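Local coordinates for protein myosin-2 (Saccharomyces cerevisiae, PDB 6IXO) that transports organelles and other cargo along polarized actin cables, binding their receptors through the globular tail domain described here, at residues 7-11 and 411-415; 31-36 and 53-58; 66-71 and 140-144; 205-210 and 266-270; 226-231 and 275-279. All blocks are in the same frame, centred on the assembly; numbering follows the deposited sequence.

Contact 1. Residues 7-11 and 411-415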
# COMPACT_ATOMS: atom_id res chain seq x y z
N THR A 7 31.27 -34.64 2.07
CA THR A 7 32.30 -33.87 2.75
C THR A 7 32.88 -32.78 1.84
O THR A 7 33.10 -31.65 2.28
CB THR A 7 33.44 -34.77 3.25
OG1 THR A 7 32.88 -35.89 3.95
CG2 THR A 7 34.37 -33.98 4.17
N GLN A 8 33.13 -33.14 0.59
CA GLN A 8 33.62 -32.17 -0.39
C GLN A 8 32.57 -31.09 -0.70
O GLN A 8 32.91 -29.91 -0.82
CB GLN A 8 34.05 -32.89 -1.68
CG GLN A 8 35.40 -33.55 -1.59
CD GLN A 8 35.82 -34.19 -2.90
OE1 GLN A 8 35.33 -33.81 -3.97
NE2 GLN A 8 36.73 -35.17 -2.82
N ILE A 9 31.31 -31.48 -0.81
CA ILE A 9 30.23 -30.49 -0.94
C ILE A 9 30.19 -29.60 0.28
O ILE A 9 30.10 -28.38 0.16
CB ILE A 9 28.86 -31.16 -1.13
CG1 ILE A 9 28.85 -31.89 -2.48
CG2 ILE A 9 27.72 -30.11 -1.00
CD1 ILE A 9 27.47 -32.25 -2.94
N ASN A 10 30.30 -30.19 1.47
CA ASN A 10 30.31 -29.38 2.68
C ASN A 10 31.49 -28.43 2.78
O ASN A 10 31.31 -27.28 3.21
CB ASN A 10 30.28 -30.26 3.92
CG ASN A 10 28.87 -30.69 4.29
OD1 ASN A 10 27.90 -30.21 3.72
ND2 ASN A 10 28.77 -31.58 5.27
N GLU A 11 32.69 -28.90 2.44
CA GLU A 11 33.83 -28.00 2.48
C GLU A 11 33.64 -26.82 1.53
O GLU A 11 33.87 -25.69 1.91
CB GLU A 11 35.12 -28.71 2.11
CG GLU A 11 36.33 -27.79 2.16
CD GLU A 11 37.64 -28.55 2.13
OE1 GLU A 11 37.61 -29.77 1.85
OE2 GLU A 11 38.70 -27.94 2.40
N LEU A 411 24.89 -26.35 -4.84
CA LEU A 411 25.49 -27.34 -3.95
C LEU A 411 24.43 -27.80 -2.95
O LEU A 411 24.30 -28.98 -2.69
CB LEU A 411 26.71 -26.78 -3.23
CG LEU A 411 27.98 -26.63 -4.06
CD1 LEU A 411 28.96 -25.76 -3.31
CD2 LEU A 411 28.58 -27.99 -4.40
N VAL A 412 23.67 -26.86 -2.41
CA VAL A 412 22.56 -27.23 -1.54
C VAL A 412 21.62 -28.19 -2.26
O VAL A 412 21.26 -29.24 -1.73
CB VAL A 412 21.76 -26.00 -1.09
CG1 VAL A 412 20.45 -26.44 -0.49
CG2 VAL A 412 22.58 -25.19 -0.09
N ALA A 413 21.27 -27.82 -3.49
CA ALA A 413 20.40 -28.65 -4.31
C ALA A 413 20.95 -30.07 -4.51
O ALA A 413 20.18 -31.03 -4.57
CB ALA A 413 20.15 -27.98 -5.65
N GLN A 414 22.27 -30.22 -4.60
CA GLN A 414 22.87 -31.55 -4.78
C GLN A 414 22.73 -32.42 -3.54
O GLN A 414 22.63 -33.64 -3.65
CB GLN A 414 24.36 -31.44 -5.14
CG GLN A 414 24.63 -30.88 -6.51
CD GLN A 414 26.11 -30.80 -6.83
OE1 GLN A 414 26.91 -31.58 -6.32
NE2 GLN A 414 26.48 -29.84 -7.68
N GLN A 415 22.72 -31.80 -2.37
CA GLN A 415 22.60 -32.55 -1.12
C GLN A 415 21.22 -33.16 -0.94
O GLN A 415 21.03 -34.01 -0.07
CB GLN A 415 22.93 -31.67 0.06
CG GLN A 415 24.32 -31.11 -0.03
CD GLN A 415 24.77 -30.52 1.27
OE1 GLN A 415 24.19 -29.55 1.76
NE2 GLN A 415 25.82 -31.10 1.86
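The short helical segments 7-11 and 411-415 run nearly antiparallel, their N-to-C directions 152° apart and their axes 10.3 Å apart at closest approach, with the CA atoms of I9 and L411 the nearest pair at 6.4 Å. I9 fills the gap. Its CG2 lies 4.1 Å from CD2 of L411 and 3.6 Å from NE2 of Q415, while its CD1 meets OE1 of Q414 at 3.5 Å, so the isoleucine packs partly on the aliphatic and partly on the amide surface of the partner. The contact brings the two ends of this all-helical globular tail together: helices 6-18 and 403-415 are the first and last of the modelled chain, and L411 also packs on E12, L13 and L16 of helix 6-18. On one flank the contact becomes polar: NE2 of Q415 donates a hydrogen bond to OD1 of N10 (2.9 Å, 143° at the hydrogen). The other end of the Q415 amide, OE1, accepts from NH1 of R67, at the C-terminal end of helix 53-67.

Contact 2. Residues 31-36 and 53-58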
# COMPACT_ATOMS: atom_id res chain seq x y z
N LEU A 31 21.46 -9.17 -6.35
CA LEU A 31 20.15 -9.75 -6.12
C LEU A 31 19.15 -8.69 -5.66
O LEU A 31 18.02 -8.61 -6.15
CB LEU A 31 20.23 -10.86 -5.07
CG LEU A 31 18.89 -11.54 -4.76
CD1 LEU A 31 18.40 -12.32 -5.96
CD2 LEU A 31 19.03 -12.45 -3.55
N LEU A 32 19.56 -7.89 -4.70
CA LEU A 32 18.60 -6.98 -4.10
C LEU A 32 18.46 -5.68 -4.94
O LEU A 32 17.38 -5.39 -5.43
CB LEU A 32 18.98 -6.65 -2.67
CG LEU A 32 19.09 -7.89 -1.76
CD1 LEU A 32 19.53 -7.41 -0.39
CD2 LEU A 32 17.76 -8.66 -1.67
N LYS A 33 19.53 -4.91 -5.10
CA LYS A 33 19.40 -3.65 -5.87
C LYS A 33 19.08 -3.97 -7.32
O LYS A 33 18.49 -3.16 -8.03
CB LYS A 33 20.67 -2.80 -5.79
CG LYS A 33 20.97 -2.28 -4.40
CD LYS A 33 22.15 -1.32 -4.44
CE LYS A 33 22.67 -1.02 -3.03
NZ LYS A 33 23.78 -0.04 -3.05
N GLY A 34 19.43 -5.18 -7.77
CA GLY A 34 19.25 -5.55 -9.16
C GLY A 34 17.96 -6.31 -9.43
O GLY A 34 17.82 -6.93 -10.49
N PHE A 35 17.04 -6.31 -8.47
CA PHE A 35 15.78 -7.04 -8.63
C PHE A 35 15.02 -6.67 -9.93
O PHE A 35 15.10 -5.52 -10.41
CB PHE A 35 14.85 -6.78 -7.42
CG PHE A 35 14.12 -5.44 -7.48
CD1 PHE A 35 14.77 -4.25 -7.14
CD2 PHE A 35 12.78 -5.38 -7.87
CE1 PHE A 35 14.08 -3.00 -7.19
CE2 PHE A 35 12.09 -4.13 -7.92
CZ PHE A 35 12.75 -2.95 -7.58
N GLU A 36 14.33 -7.66 -10.49
CA GLU A 36 13.44 -7.49 -11.64
C GLU A 36 12.06 -8.02 -11.27
O GLU A 36 11.92 -9.11 -10.75
CB GLU A 36 13.96 -8.23 -12.89
CG GLU A 36 15.25 -7.64 -13.50
CD GLU A 36 15.05 -6.23 -14.04
OE1 GLU A 36 13.93 -5.93 -14.49
OE2 GLU A 36 16.02 -5.42 -14.03
N TYR A 53 11.60 -14.78 -5.50
CA TYR A 53 12.89 -15.45 -5.74
C TYR A 53 14.02 -14.84 -4.86
O TYR A 53 14.89 -15.59 -4.39
CB TYR A 53 13.27 -15.44 -7.25
CG TYR A 53 13.65 -14.08 -7.79
CD1 TYR A 53 14.96 -13.62 -7.70
CD2 TYR A 53 12.69 -13.24 -8.40
CE1 TYR A 53 15.32 -12.37 -8.17
CE2 TYR A 53 13.05 -11.98 -8.88
CZ TYR A 53 14.36 -11.55 -8.76
OH TYR A 53 14.74 -10.29 -9.22
N PRO A 54 14.00 -13.52 -4.57
CA PRO A 54 15.06 -13.03 -3.69
C PRO A 54 14.94 -13.57 -2.28
O PRO A 54 15.95 -14.03 -1.74
CB PRO A 54 14.85 -11.50 -3.68
CG PRO A 54 14.16 -11.23 -4.96
CD PRO A 54 13.19 -12.36 -5.08
N ALA A 55 13.74 -13.56 -1.72
CA ALA A 55 13.58 -14.13 -0.39
C ALA A 55 14.02 -15.61 -0.33
O ALA A 55 14.69 -15.99 0.62
CB ALA A 55 12.15 -14.03 0.08
N ARG A 56 13.65 -16.42 -1.33
CA ARG A 56 13.96 -17.85 -1.26
C ARG A 56 15.46 -18.03 -1.32
O ARG A 56 16.03 -18.86 -0.61
CB ARG A 56 13.29 -18.65 -2.40
CG ARG A 56 11.77 -18.55 -2.44
CD ARG A 56 11.10 -19.58 -1.58
NE ARG A 56 9.64 -19.45 -1.52
CZ ARG A 56 8.78 -20.03 -2.36
NH1 ARG A 56 7.46 -19.85 -2.20
NH2 ARG A 56 9.22 -20.79 -3.35
N ILE A 57 16.12 -17.25 -2.17
CA ILE A 57 17.59 -17.34 -2.22
C ILE A 57 18.24 -16.97 -0.87
O ILE A 57 19.13 -17.67 -0.38
CB ILE A 57 18.13 -16.46 -3.34
CG1 ILE A 57 17.74 -17.10 -4.67
CG2 ILE A 57 19.65 -16.34 -3.23
CD1 ILE A 57 18.01 -16.23 -5.91
N LEU A 58 17.80 -15.86 -0.28
CA LEU A 58 18.28 -15.42 1.02
C LEU A 58 18.07 -16.48 2.09
O LEU A 58 18.94 -16.71 2.92
CB LEU A 58 17.56 -14.13 1.45
CG LEU A 58 17.86 -12.89 0.61
CD1 LEU A 58 16.97 -11.69 1.06
CD2 LEU A 58 19.31 -12.52 0.69
O HOH W 1 17.91 -9.60 -8.64
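L31 is the apolar centre, a knob seated in a hole formed by Y53, P54, I57 and L58 on the first turns of helix 53-67. Its CD1 reaches CE1 of Y53 at 3.8 Å and CD1 of I57 at 3.9 Å; its CG lies 4.2 Å from CB of P54, and its CD2 4.2 Å from CD2 of L58. L32 adds a second leucine pair, its CD2 4.2 Å from CD1 of L58. A type I beta turn from L32 to F35 then carries the backbone past the tip of the Y53 side chain. With chi1 near +71° (p), the tyrosine brings its hydroxyl to the peptide after F35: the amide N of E36 donates to OH of Y53 over 2.9 Å, almost straight at 174°. A water bridges the same edge, donating to the carbonyl O of L31 at 2.7 Å and holding OH of Y53 weakly at 3.3 Å. One tyrosine therefore serves both as a wall of the leucine pocket and as a polar partner for the departing loop. Around this joint of the helical tail domain, F35 meets W104 of helix 97-124 edge-to-face, L32 and L58 pack on helix 71-90, and W399 touches both Y53 and E36.

Contact 3. Residues 66-71 and 140-144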
# COMPACT_ATOMS: atom_id res chain seq x y z
N TRP A 66 23.54 -20.80 9.25
CA TRP A 66 23.20 -21.33 10.57
C TRP A 66 23.62 -22.78 10.72
O TRP A 66 24.21 -23.14 11.74
CB TRP A 66 21.71 -21.21 10.84
CG TRP A 66 21.32 -19.81 11.05
CD1 TRP A 66 22.14 -18.76 11.35
CD2 TRP A 66 20.00 -19.29 10.97
NE1 TRP A 66 21.40 -17.61 11.46
CE2 TRP A 66 20.08 -17.91 11.23
CE3 TRP A 66 18.75 -19.86 10.71
CZ2 TRP A 66 18.97 -17.09 11.25
CZ3 TRP A 66 17.64 -19.03 10.69
CH2 TRP A 66 17.76 -17.66 10.97
N ARG A 67 23.30 -23.61 9.73
CA ARG A 67 23.67 -25.02 9.75
C ARG A 67 25.16 -25.24 10.01
O ARG A 67 25.57 -26.20 10.68
CB ARG A 67 23.27 -25.66 8.42
CG ARG A 67 23.78 -27.07 8.22
CD ARG A 67 23.76 -27.40 6.76
NE ARG A 67 24.35 -28.71 6.55
CZ ARG A 67 24.70 -29.20 5.37
NH1 ARG A 67 24.52 -28.46 4.28
NH2 ARG A 67 25.24 -30.41 5.29
N PHE A 68 26.00 -24.36 9.48
CA PHE A 68 27.44 -24.48 9.66
C PHE A 68 27.90 -23.67 10.86
O PHE A 68 29.08 -23.55 11.10
CB PHE A 68 28.18 -24.04 8.40
CG PHE A 68 28.18 -25.07 7.30
CD1 PHE A 68 29.01 -26.18 7.37
CD2 PHE A 68 27.35 -24.93 6.19
CE1 PHE A 68 29.02 -27.14 6.37
CE2 PHE A 68 27.34 -25.89 5.18
CZ PHE A 68 28.19 -27.00 5.27
N GLY A 69 26.95 -23.12 11.62
CA GLY A 69 27.27 -22.30 12.77
C GLY A 69 28.02 -21.02 12.44
O GLY A 69 28.77 -20.49 13.26
N LEU A 70 27.83 -20.50 11.23
CA LEU A 70 28.45 -19.23 10.87
C LEU A 70 27.53 -18.11 11.33
O LEU A 70 27.02 -17.32 10.52
CB LEU A 70 28.72 -19.15 9.38
CG LEU A 70 29.70 -20.19 8.83
CD1 LEU A 70 29.72 -20.10 7.31
CD2 LEU A 70 31.09 -19.95 9.38
N THR A 71 27.31 -18.06 12.64
CA THR A 71 26.32 -17.16 13.21
C THR A 71 26.78 -15.70 13.05
O THR A 71 25.97 -14.83 12.76
CB THR A 71 26.05 -17.54 14.69
OG1 THR A 71 27.28 -17.87 15.32
CG2 THR A 71 25.15 -18.78 14.76
N TYR A 140 22.02 -18.23 20.21
CA TYR A 140 21.38 -18.50 18.93
C TYR A 140 19.89 -18.16 18.93
O TYR A 140 19.39 -17.48 18.02
CB TYR A 140 21.58 -19.96 18.55
CG TYR A 140 21.02 -20.29 17.21
CD1 TYR A 140 21.27 -19.46 16.12
CD2 TYR A 140 20.25 -21.42 17.01
CE1 TYR A 140 20.76 -19.75 14.87
CE2 TYR A 140 19.74 -21.72 15.77
CZ TYR A 140 19.99 -20.89 14.71
OH TYR A 140 19.48 -21.19 13.47
N VAL A 141 19.18 -18.66 19.94
CA VAL A 141 17.75 -18.36 20.06
C VAL A 141 17.55 -16.86 20.13
O VAL A 141 16.60 -16.30 19.55
CB VAL A 141 17.16 -19.04 21.31
CG1 VAL A 141 15.67 -18.65 21.50
CG2 VAL A 141 17.26 -20.51 21.16
N SER A 142 18.47 -16.20 20.83
CA SER A 142 18.42 -14.76 21.04
C SER A 142 18.63 -14.00 19.72
O SER A 142 17.95 -13.02 19.44
CB SER A 142 19.47 -14.36 22.09
OG SER A 142 19.38 -12.98 22.38
N LEU A 143 19.55 -14.50 18.91
CA LEU A 143 19.79 -13.96 17.57
C LEU A 143 18.58 -14.07 16.65
O LEU A 143 18.22 -13.12 15.95
CB LEU A 143 20.99 -14.67 16.93
CG LEU A 143 21.20 -14.57 15.41
CD1 LEU A 143 21.77 -13.24 15.02
CD2 LEU A 143 22.09 -15.70 14.91
N VAL A 144 17.96 -15.24 16.63
CA VAL A 144 16.85 -15.45 15.71
C VAL A 144 15.65 -14.64 16.20
O VAL A 144 14.87 -14.12 15.40
CB VAL A 144 16.48 -16.95 15.60
CG1 VAL A 144 15.27 -17.16 14.67
CG2 VAL A 144 17.67 -17.73 15.10
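A T-shaped aromatic pair joins the C-terminal end of helix 53-67 to the long helix 134-180. The edge of the Y140 ring points at the face of W66, with the centroids of the Y140 ring and the W66 five-membered ring 5.1 Å apart and the planes at 77°; CE1 of Y140 is 3.9 Å from CG of W66, and OH of Y140 3.1 Å from CE3 of W66. One turn on, CG2 of V144 packs over the same indole face, 4.1 Å from CZ2 of W66, and CD2 of L143 approaches NE1 of W66 at 4.0 Å. Past W66 a Schellman motif ends the helix: G69, at positive phi, is its C-prime residue, G69 N bonding to W66 O over 2.7 Å. The chain then turns back so that T71, opening helix 71-90, sets CG2 4.2 Å from CD1 of Y140. No hydrogen bond crosses between the segments, so the contact depends on ring geometry and van der Waals fit.

Contact 4. Residues 205-210 and 266-270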
# COMPACT_ATOMS: atom_id res chain seq x y z
N ILE A 205 -6.74 7.64 -12.70
CA ILE A 205 -6.97 7.19 -11.33
C ILE A 205 -7.39 5.72 -11.30
O ILE A 205 -6.94 4.93 -10.45
CB ILE A 205 -8.05 8.05 -10.64
CG1 ILE A 205 -7.60 9.51 -10.59
CG2 ILE A 205 -8.31 7.55 -9.22
CD1 ILE A 205 -6.20 9.72 -9.89
N LEU A 206 -8.28 5.36 -12.22
CA LEU A 206 -8.69 3.97 -12.29
C LEU A 206 -7.50 3.06 -12.65
O LEU A 206 -7.35 1.97 -12.10
CB LEU A 206 -9.82 3.81 -13.32
CG LEU A 206 -11.06 4.55 -12.81
CD1 LEU A 206 -12.10 4.55 -13.92
CD2 LEU A 206 -11.61 3.83 -11.62
N THR A 207 -6.66 3.51 -13.59
CA THR A 207 -5.47 2.75 -13.97
C THR A 207 -4.60 2.49 -12.74
O THR A 207 -4.08 1.39 -12.53
CB THR A 207 -4.66 3.51 -15.03
OG1 THR A 207 -5.38 3.49 -16.25
CG2 THR A 207 -3.29 2.85 -15.25
N PHE A 208 -4.46 3.51 -11.92
CA PHE A 208 -3.64 3.44 -10.72
C PHE A 208 -4.16 2.42 -9.71
O PHE A 208 -3.41 1.58 -9.20
CB PHE A 208 -3.57 4.86 -10.10
CG PHE A 208 -2.91 4.95 -8.73
CD1 PHE A 208 -1.60 5.38 -8.62
CD2 PHE A 208 -3.63 4.66 -7.57
CE1 PHE A 208 -1.00 5.51 -7.33
CE2 PHE A 208 -3.05 4.80 -6.31
CZ PHE A 208 -1.72 5.22 -6.19
N PHE A 209 -5.45 2.51 -9.38
CA PHE A 209 -6.04 1.51 -8.49
C PHE A 209 -6.09 0.11 -9.14
O PHE A 209 -5.83 -0.92 -8.47
CB PHE A 209 -7.44 1.93 -8.05
CG PHE A 209 -7.44 2.93 -6.97
CD1 PHE A 209 -7.25 2.55 -5.65
CD2 PHE A 209 -7.58 4.30 -7.26
CE1 PHE A 209 -7.21 3.49 -4.62
CE2 PHE A 209 -7.55 5.25 -6.24
CZ PHE A 209 -7.36 4.85 -4.92
N ASN A 210 -6.38 0.02 -10.44
CA ASN A 210 -6.28 -1.30 -11.09
C ASN A 210 -4.90 -1.95 -10.96
O ASN A 210 -4.77 -3.18 -10.85
CB ASN A 210 -6.59 -1.18 -12.56
CG ASN A 210 -7.99 -1.52 -12.85
OD1 ASN A 210 -8.51 -2.50 -12.33
ND2 ASN A 210 -8.64 -0.71 -13.68
N ARG A 266 -17.61 6.56 -10.79
CA ARG A 266 -16.76 5.59 -11.50
C ARG A 266 -15.80 4.92 -10.52
O ARG A 266 -15.52 3.73 -10.61
CB ARG A 266 -15.99 6.26 -12.63
CG ARG A 266 -16.89 6.66 -13.84
CD ARG A 266 -16.15 7.63 -14.77
NE ARG A 266 -14.98 7.04 -15.42
CZ ARG A 266 -14.15 7.72 -16.21
NH1 ARG A 266 -14.38 9.01 -16.47
NH2 ARG A 266 -13.11 7.12 -16.76
N LEU A 267 -15.30 5.68 -9.57
CA LEU A 267 -14.35 5.13 -8.59
C LEU A 267 -15.09 4.20 -7.65
O LEU A 267 -14.64 3.10 -7.33
CB LEU A 267 -13.64 6.25 -7.83
CG LEU A 267 -12.45 5.83 -6.96
CD1 LEU A 267 -11.40 4.99 -7.75
CD2 LEU A 267 -11.80 7.10 -6.40
N GLU A 268 -16.28 4.60 -7.24
CA GLU A 268 -17.12 3.73 -6.41
C GLU A 268 -17.51 2.41 -7.10
O GLU A 268 -17.57 1.35 -6.46
CB GLU A 268 -18.36 4.53 -5.97
CG GLU A 268 -19.31 3.84 -5.03
CD GLU A 268 -20.58 4.71 -4.81
OE1 GLU A 268 -20.93 5.50 -5.72
OE2 GLU A 268 -21.21 4.64 -3.73
N GLU A 269 -17.78 2.47 -8.40
CA GLU A 269 -18.21 1.26 -9.13
C GLU A 269 -16.99 0.32 -9.32
O GLU A 269 -17.12 -0.88 -9.32
CB GLU A 269 -18.82 1.65 -10.48
CG GLU A 269 -20.20 2.32 -10.32
CD GLU A 269 -21.26 1.28 -10.05
OE1 GLU A 269 -21.08 0.09 -10.47
OE2 GLU A 269 -22.29 1.64 -9.45
N TRP A 270 -15.82 0.92 -9.47
CA TRP A 270 -14.60 0.12 -9.53
C TRP A 270 -14.44 -0.68 -8.21
O TRP A 270 -14.13 -1.89 -8.22
CB TRP A 270 -13.36 1.01 -9.78
CG TRP A 270 -12.08 0.22 -9.75
CD1 TRP A 270 -11.46 -0.40 -10.81
CD2 TRP A 270 -11.30 -0.08 -8.60
NE1 TRP A 270 -10.33 -1.06 -10.38
CE2 TRP A 270 -10.20 -0.86 -9.03
CE3 TRP A 270 -11.40 0.27 -7.25
CZ2 TRP A 270 -9.23 -1.34 -8.14
CZ3 TRP A 270 -10.41 -0.20 -6.37
CH2 TRP A 270 -9.36 -1.00 -6.82
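Helices 202-218 and 254-273 pack side by side in the helical bundle of the Dilute region, their short segments nearly parallel: 20° between directions, axes 10.8 Å apart at closest approach, CA atoms of L206 and L267 6.9 Å apart. The rotamers reveal how the side chains interlock. L206 (m, t) sends CD2 between L267 and W270, 4.0 Å from CD1 of L267 and 3.8 Å from CB of W270. L267 answers with the t, p rotamer, which brings that same CD1 to CG2 of I205 (4.3 Å) and CD2 of F209 (3.9 Å). W270, at chi1 176° and chi2 90°, extends across to the facing helix with its indole against F209. There CB of F209 makes a CH-pi contact 3.8 Å from the centroid of the six-membered ring of W270, 16° off its normal, while the two aromatic rings meet obliquely with planes at 51°. F209, with chi1 near -79° (m), also packs against L233 and L234 of helix 223-247. R266 folds through a p chi3 and passes NH2 4.0 Å from CD1 of L206, but its charge is paired with D203. At the other end of the segments N210, whose chi1 of -97° falls between wells, presents OD1 at the edge of the indole, near its plane, where NE1 of W270 donates to it over 3.0 Å at 173°.

Contact 5. Residues 226-231 and 275-279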
# COMPACT_ATOMS: atom_id res chain seq x y z
N PHE A 226 -4.55 -5.89 0.56
CA PHE A 226 -5.20 -5.11 -0.50
C PHE A 226 -6.29 -4.20 0.08
O PHE A 226 -6.37 -2.98 -0.24
CB PHE A 226 -5.79 -6.06 -1.56
CG PHE A 226 -6.69 -5.32 -2.57
CD1 PHE A 226 -6.12 -4.52 -3.53
CD2 PHE A 226 -8.04 -5.47 -2.53
CE1 PHE A 226 -6.93 -3.81 -4.49
CE2 PHE A 226 -8.88 -4.79 -3.47
CZ PHE A 226 -8.31 -3.95 -4.45
N HIS A 227 -7.14 -4.77 0.93
CA HIS A 227 -8.21 -3.99 1.56
C HIS A 227 -7.64 -2.80 2.33
O HIS A 227 -8.15 -1.69 2.24
CB HIS A 227 -9.05 -4.85 2.52
CG HIS A 227 -10.23 -4.12 3.09
ND1 HIS A 227 -10.17 -3.43 4.29
CD2 HIS A 227 -11.47 -3.90 2.59
CE1 HIS A 227 -11.33 -2.84 4.51
NE2 HIS A 227 -12.13 -3.10 3.50
N ALA A 228 -6.57 -3.02 3.08
CA ALA A 228 -6.02 -1.93 3.92
C ALA A 228 -5.45 -0.83 3.05
O ALA A 228 -5.68 0.35 3.28
CB ALA A 228 -4.88 -2.51 4.89
N VAL A 229 -4.67 -1.23 2.05
CA VAL A 229 -4.01 -0.25 1.21
C VAL A 229 -5.05 0.62 0.49
O VAL A 229 -4.98 1.84 0.48
CB VAL A 229 -3.12 -0.93 0.17
CG1 VAL A 229 -2.69 0.09 -0.92
CG2 VAL A 229 -1.91 -1.59 0.88
N VAL A 230 -6.03 -0.04 -0.11
CA VAL A 230 -6.97 0.74 -0.91
C VAL A 230 -7.92 1.58 -0.06
O VAL A 230 -8.26 2.73 -0.43
CB VAL A 230 -7.78 -0.22 -1.84
CG1 VAL A 230 -8.92 0.58 -2.55
CG2 VAL A 230 -6.81 -0.78 -2.88
N THR A 231 -8.36 1.06 1.08
CA THR A 231 -9.19 1.83 2.00
C THR A 231 -8.46 3.09 2.47
O THR A 231 -9.03 4.21 2.57
CB THR A 231 -9.58 0.95 3.22
OG1 THR A 231 -10.52 -0.04 2.79
CG2 THR A 231 -10.19 1.80 4.33
N GLY A 275 -13.67 -6.20 -5.09
CA GLY A 275 -13.55 -6.82 -3.79
C GLY A 275 -13.86 -5.95 -2.59
O GLY A 275 -13.88 -6.43 -1.46
N LEU A 276 -14.11 -4.67 -2.80
CA LEU A 276 -14.41 -3.84 -1.65
C LEU A 276 -15.90 -3.71 -1.46
O LEU A 276 -16.65 -3.63 -2.43
CB LEU A 276 -13.79 -2.46 -1.82
CG LEU A 276 -12.29 -2.35 -2.06
CD1 LEU A 276 -11.96 -0.92 -1.85
CD2 LEU A 276 -11.50 -3.20 -1.10
N THR A 277 -16.35 -3.65 -0.22
CA THR A 277 -17.75 -3.41 0.05
C THR A 277 -17.90 -2.09 0.80
O THR A 277 -19.01 -1.62 1.05
CB THR A 277 -18.38 -4.56 0.85
OG1 THR A 277 -17.48 -4.94 1.89
CG2 THR A 277 -18.64 -5.76 -0.06
N ASP A 278 -16.77 -1.49 1.14
CA ASP A 278 -16.76 -0.26 1.94
C ASP A 278 -16.23 0.95 1.17
O ASP A 278 -15.98 2.02 1.75
CB ASP A 278 -15.94 -0.47 3.21
CG ASP A 278 -14.76 -1.40 2.99
OD1 ASP A 278 -14.47 -2.21 3.90
OD2 ASP A 278 -14.13 -1.34 1.91
N GLY A 279 -16.05 0.79 -0.14
CA GLY A 279 -15.61 1.90 -0.97
C GLY A 279 -16.56 3.09 -0.88
O GLY A 279 -16.13 4.24 -0.79
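L276, H227 and D278 carry most of this contact, with 82, 51 and 39 Å² buried respectively. L276 sits in the loop that follows helix 254-273 and inserts its side chain against one side of helix 223-247: CD1 lies 3.5 Å from CG1 of V230, and CD2 is 3.9 Å from CE2 of F226 and 3.8 Å from CD2 of H227. The leucine is thus held by residues from successive turns of the helix, with the CA atoms of H227 and L276 7.0 Å apart. Just ahead of it, G275 adopts phi 94°, where a side chain would collide with the preceding carbonyl oxygen, so glycine suits the bend out of the helix. The arrangement belongs to the DIL domain, whose helices are joined here by a loop lying back on an earlier helix; F226 also packs on W270 and meets Y213 edge-to-face. Beside the leucine the contact becomes polar. H227, with chi1 near 180°, extends its imidazole so that NE2 donates to OD1 of D278 at 2.5 Å and 156°, a His-carboxylate hydrogen bond with OD1 close to the ring plane. D278 is poorly ordered and H227 was modelled in two conformers, so this short distance is less certain than it looks. One turn along, OG1 of T231 hydrogen-bonds back to the carbonyl O of H227 at 2.9 Å and lies 3.9 Å from OD2 of D278.

In the fold
The five contacts spread along an elongated, single-chain helical domain. Contact 1 joins its two chain ends, so the other four all fall within the 399 residues it spans. It touches contact 3 directly: OE1 of Q415 and NH1 of R67 are 2.8 Å apart, a probable hydrogen bond. Contacts 2 and 3 share helix 53-67, their centres 22 Å apart. Contacts 4 and 5 lie farther along, about 51 and 47 Å from contact 1 between centres, but only 12 Å from each other. They interleave in sequence and touch where CH2 of W270 meets CZ of F226 at 3.9 Å. A sulfate, probably from the crystallisation liquor, lies about 3 Å from the N210 side chain.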